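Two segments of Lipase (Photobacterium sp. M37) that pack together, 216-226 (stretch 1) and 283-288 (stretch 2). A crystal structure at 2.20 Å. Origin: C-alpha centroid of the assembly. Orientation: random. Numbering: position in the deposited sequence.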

# COMPACT_ATOMS: atom_id res chain seq x y z
N PHE A 216 -14.27 -1.64 11.72
CA PHE A 216 -13.23 -0.67 11.35
C PHE A 216 -13.44 -0.27 9.89
O PHE A 216 -13.44 0.92 9.55
CB PHE A 216 -11.82 -1.28 11.48
CG PHE A 216 -10.73 -0.46 10.83
CD1 PHE A 216 -10.13 0.59 11.51
CD2 PHE A 216 -10.33 -0.72 9.51
CE1 PHE A 216 -9.13 1.37 10.90
CE2 PHE A 216 -9.34 0.05 8.89
CZ PHE A 216 -8.74 1.09 9.59
N ALA A 217 -13.61 -1.28 9.05
CA ALA A 217 -13.84 -1.10 7.62
C ALA A 217 -15.12 -0.29 7.36
O ALA A 217 -15.14 0.56 6.47
CB ALA A 217 -13.93 -2.46 6.92
N ASP A 218 -16.19 -0.57 8.10
CA ASP A 218 -17.43 0.19 7.91
C ASP A 218 -17.23 1.66 8.35
O ASP A 218 -17.72 2.59 7.72
CB ASP A 218 -18.59 -0.45 8.68
CG ASP A 218 -19.10 -1.73 8.01
OD1 ASP A 218 -18.90 -1.90 6.79
OD2 ASP A 218 -19.71 -2.56 8.73
N TYR A 219 -16.51 1.87 9.45
CA TYR A 219 -16.27 3.23 9.87
C TYR A 219 -15.45 3.93 8.78
O TYR A 219 -15.76 5.06 8.38
CB TYR A 219 -15.51 3.26 11.18
CG TYR A 219 -15.08 4.64 11.57
CD1 TYR A 219 -16.02 5.61 11.92
CD2 TYR A 219 -13.73 5.00 11.56
CE1 TYR A 219 -15.62 6.90 12.26
CE2 TYR A 219 -13.33 6.29 11.89
CZ TYR A 219 -14.28 7.23 12.24
OH TYR A 219 -13.87 8.51 12.54
N PHE A 220 -14.41 3.26 8.29
CA PHE A 220 -13.58 3.83 7.22
C PHE A 220 -14.43 4.26 6.00
O PHE A 220 -14.26 5.36 5.46
CB PHE A 220 -12.53 2.82 6.75
CG PHE A 220 -11.66 3.33 5.65
CD1 PHE A 220 -10.47 3.98 5.93
CD2 PHE A 220 -12.05 3.19 4.32
CE1 PHE A 220 -9.67 4.49 4.90
CE2 PHE A 220 -11.27 3.70 3.28
CZ PHE A 220 -10.07 4.35 3.58
N ASP A 221 -15.33 3.38 5.56
CA ASP A 221 -16.18 3.67 4.41
C ASP A 221 -17.02 4.92 4.63
O ASP A 221 -17.08 5.82 3.79
CB ASP A 221 -17.11 2.48 4.13
CG ASP A 221 -16.37 1.31 3.50
OD1 ASP A 221 -15.16 1.46 3.22
OD2 ASP A 221 -17.01 0.25 3.29
N ASP A 222 -17.66 4.96 5.79
CA ASP A 222 -18.49 6.11 6.15
C ASP A 222 -17.67 7.39 6.21
O ASP A 222 -18.20 8.48 5.97
CB ASP A 222 -19.19 5.84 7.48
CG ASP A 222 -20.24 6.88 7.80
OD1 ASP A 222 -19.95 7.84 8.54
OD2 ASP A 222 -21.36 6.73 7.28
N CYS A 223 -16.37 7.28 6.51
CA CYS A 223 -15.51 8.46 6.59
C CYS A 223 -14.90 8.95 5.29
O CYS A 223 -14.84 10.16 5.06
CB CYS A 223 -14.37 8.23 7.58
SG CYS A 223 -14.91 8.22 9.25
N LEU A 224 -14.41 8.04 4.45
CA LEU A 224 -13.83 8.45 3.17
C LEU A 224 -14.80 8.38 2.01
O LEU A 224 -14.65 9.11 1.03
CB LEU A 224 -12.60 7.63 2.82
CG LEU A 224 -11.40 8.08 3.64
CD1 LEU A 224 -11.42 7.37 4.98
CD2 LEU A 224 -10.13 7.78 2.90
N GLY A 225 -15.79 7.49 2.13
CA GLY A 225 -16.77 7.34 1.08
C GLY A 225 -16.14 7.37 -0.29
O GLY A 225 -15.37 6.47 -0.64
N ASP A 226 -16.45 8.40 -1.06
CA ASP A 226 -15.92 8.54 -2.42
C ASP A 226 -14.46 8.93 -2.46
O ASP A 226 -13.80 8.74 -3.48
CB ASP A 226 -16.71 9.56 -3.23
CG ASP A 226 -18.09 9.07 -3.61
OD1 ASP A 226 -18.20 7.93 -4.13
OD2 ASP A 226 -19.06 9.82 -3.39
N TYR A 283 -12.40 -10.07 9.84
CA TYR A 283 -11.55 -9.24 8.99
C TYR A 283 -12.35 -8.92 7.73
O TYR A 283 -12.98 -9.80 7.16
CB TYR A 283 -10.26 -9.99 8.62
CG TYR A 283 -9.12 -9.77 9.60
CD1 TYR A 283 -8.70 -10.79 10.46
CD2 TYR A 283 -8.48 -8.53 9.70
CE1 TYR A 283 -7.68 -10.58 11.37
CE2 TYR A 283 -7.45 -8.31 10.61
CZ TYR A 283 -7.06 -9.34 11.44
OH TYR A 283 -6.04 -9.13 12.33
N LYS A 284 -12.32 -7.67 7.30
CA LYS A 284 -13.08 -7.26 6.12
C LYS A 284 -12.44 -6.12 5.35
O LYS A 284 -11.86 -5.20 5.92
CB LYS A 284 -14.50 -6.85 6.50
CG LYS A 284 -15.38 -6.60 5.28
CD LYS A 284 -16.83 -6.36 5.61
CE LYS A 284 -17.11 -4.91 5.92
NZ LYS A 284 -18.59 -4.60 5.96
N GLN A 285 -12.57 -6.18 4.03
CA GLN A 285 -12.01 -5.20 3.12
C GLN A 285 -12.77 -3.88 3.26
O GLN A 285 -13.96 -3.89 3.55
CB GLN A 285 -12.17 -5.76 1.71
CG GLN A 285 -11.03 -5.60 0.70
CD GLN A 285 -9.65 -5.37 1.28
OE1 GLN A 285 -9.37 -4.32 1.85
NE2 GLN A 285 -8.76 -6.35 1.11
N ILE A 286 -12.06 -2.77 3.07
CA ILE A 286 -12.65 -1.43 3.08
C ILE A 286 -13.20 -1.36 1.66
O ILE A 286 -12.64 -1.99 0.76
CB ILE A 286 -11.59 -0.31 3.27
CG1 ILE A 286 -10.45 -0.50 2.26
CG2 ILE A 286 -11.08 -0.30 4.70
CD1 ILE A 286 -9.36 0.56 2.33
N LYS A 287 -14.27 -0.59 1.45
CA LYS A 287 -14.90 -0.52 0.12
C LYS A 287 -14.94 -1.94 -0.43
O LYS A 287 -14.47 -2.22 -1.53
CB LYS A 287 -14.11 0.41 -0.81
CG LYS A 287 -13.79 1.79 -0.22
CD LYS A 287 -15.03 2.60 0.18
CE LYS A 287 -15.95 2.87 -1.00
NZ LYS A 287 -15.34 3.77 -2.02
N ALA A 288 -15.50 -2.85 0.35
CA ALA A 288 -15.59 -4.25 -0.03
C ALA A 288 -16.47 -4.55 -1.25
O ALA A 288 -16.35 -5.61 -1.86
CB ALA A 288 -16.07 -5.07 1.16
O HOH W 1 -16.17 -2.31 2.94

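The last two turns of a helix meet an irregular segment here in a contact that joins a small apolar patch to a series of polar ties, a common way for a loop with no regular structure of its own to be held against a helix. Residues 216-224 are helical, with i to i+4 backbone hydrogen bonds such as Asp221 N to Ala217 O, and the two backbones come closest, by CA atoms, at Ala217 and Ile286, 4.7 Å apart CA to CA. A small residue suits such an approach: the CB of Ala217 points toward the loop and sits 3.6 Å from Lys284 O, in contact with backbone as well as side chain.

One helical turn further on, Phe220 completes the apolar patch. Phe220 CD2 lies 3.6 Å from Ile286 CG2, while Ile286 CD1 stands 4.3 Å from the centroid of the Phe220 ring in an off-centre CH-pi contact.

Polar groups extend the contact along the helix. Lys284 reaches Asp218 with its ammonium group, Lys284 NZ to Asp218 OD1 being 2.8 Å, a salt bridge that is also a hydrogen bond; the carboxylate comes nearer the loop although the CA-to-CB bond of Asp218 points away. Asp221 instead binds main chain: Asp221 OD1 accepts a hydrogen bond from Lys287 N at 2.9 Å, with an N-H...O angle of 159°. The other carboxylate oxygen, Asp221 OD2, accepts from water 1 at 2.7 Å, and the same water donates to Gln285 O at 2.8 Å and accepts from Ala288 N at 2.7 Å, so one solvent molecule links the helix to two further loop residues.

Finally, Lys287, with all four chi angles in m, brings Lys287 NZ to 3.0 Å from Gly225 O, a hydrogen bond to a carbonyl just past the helix. Gly225 has positive phi, a conformation that favours glycine.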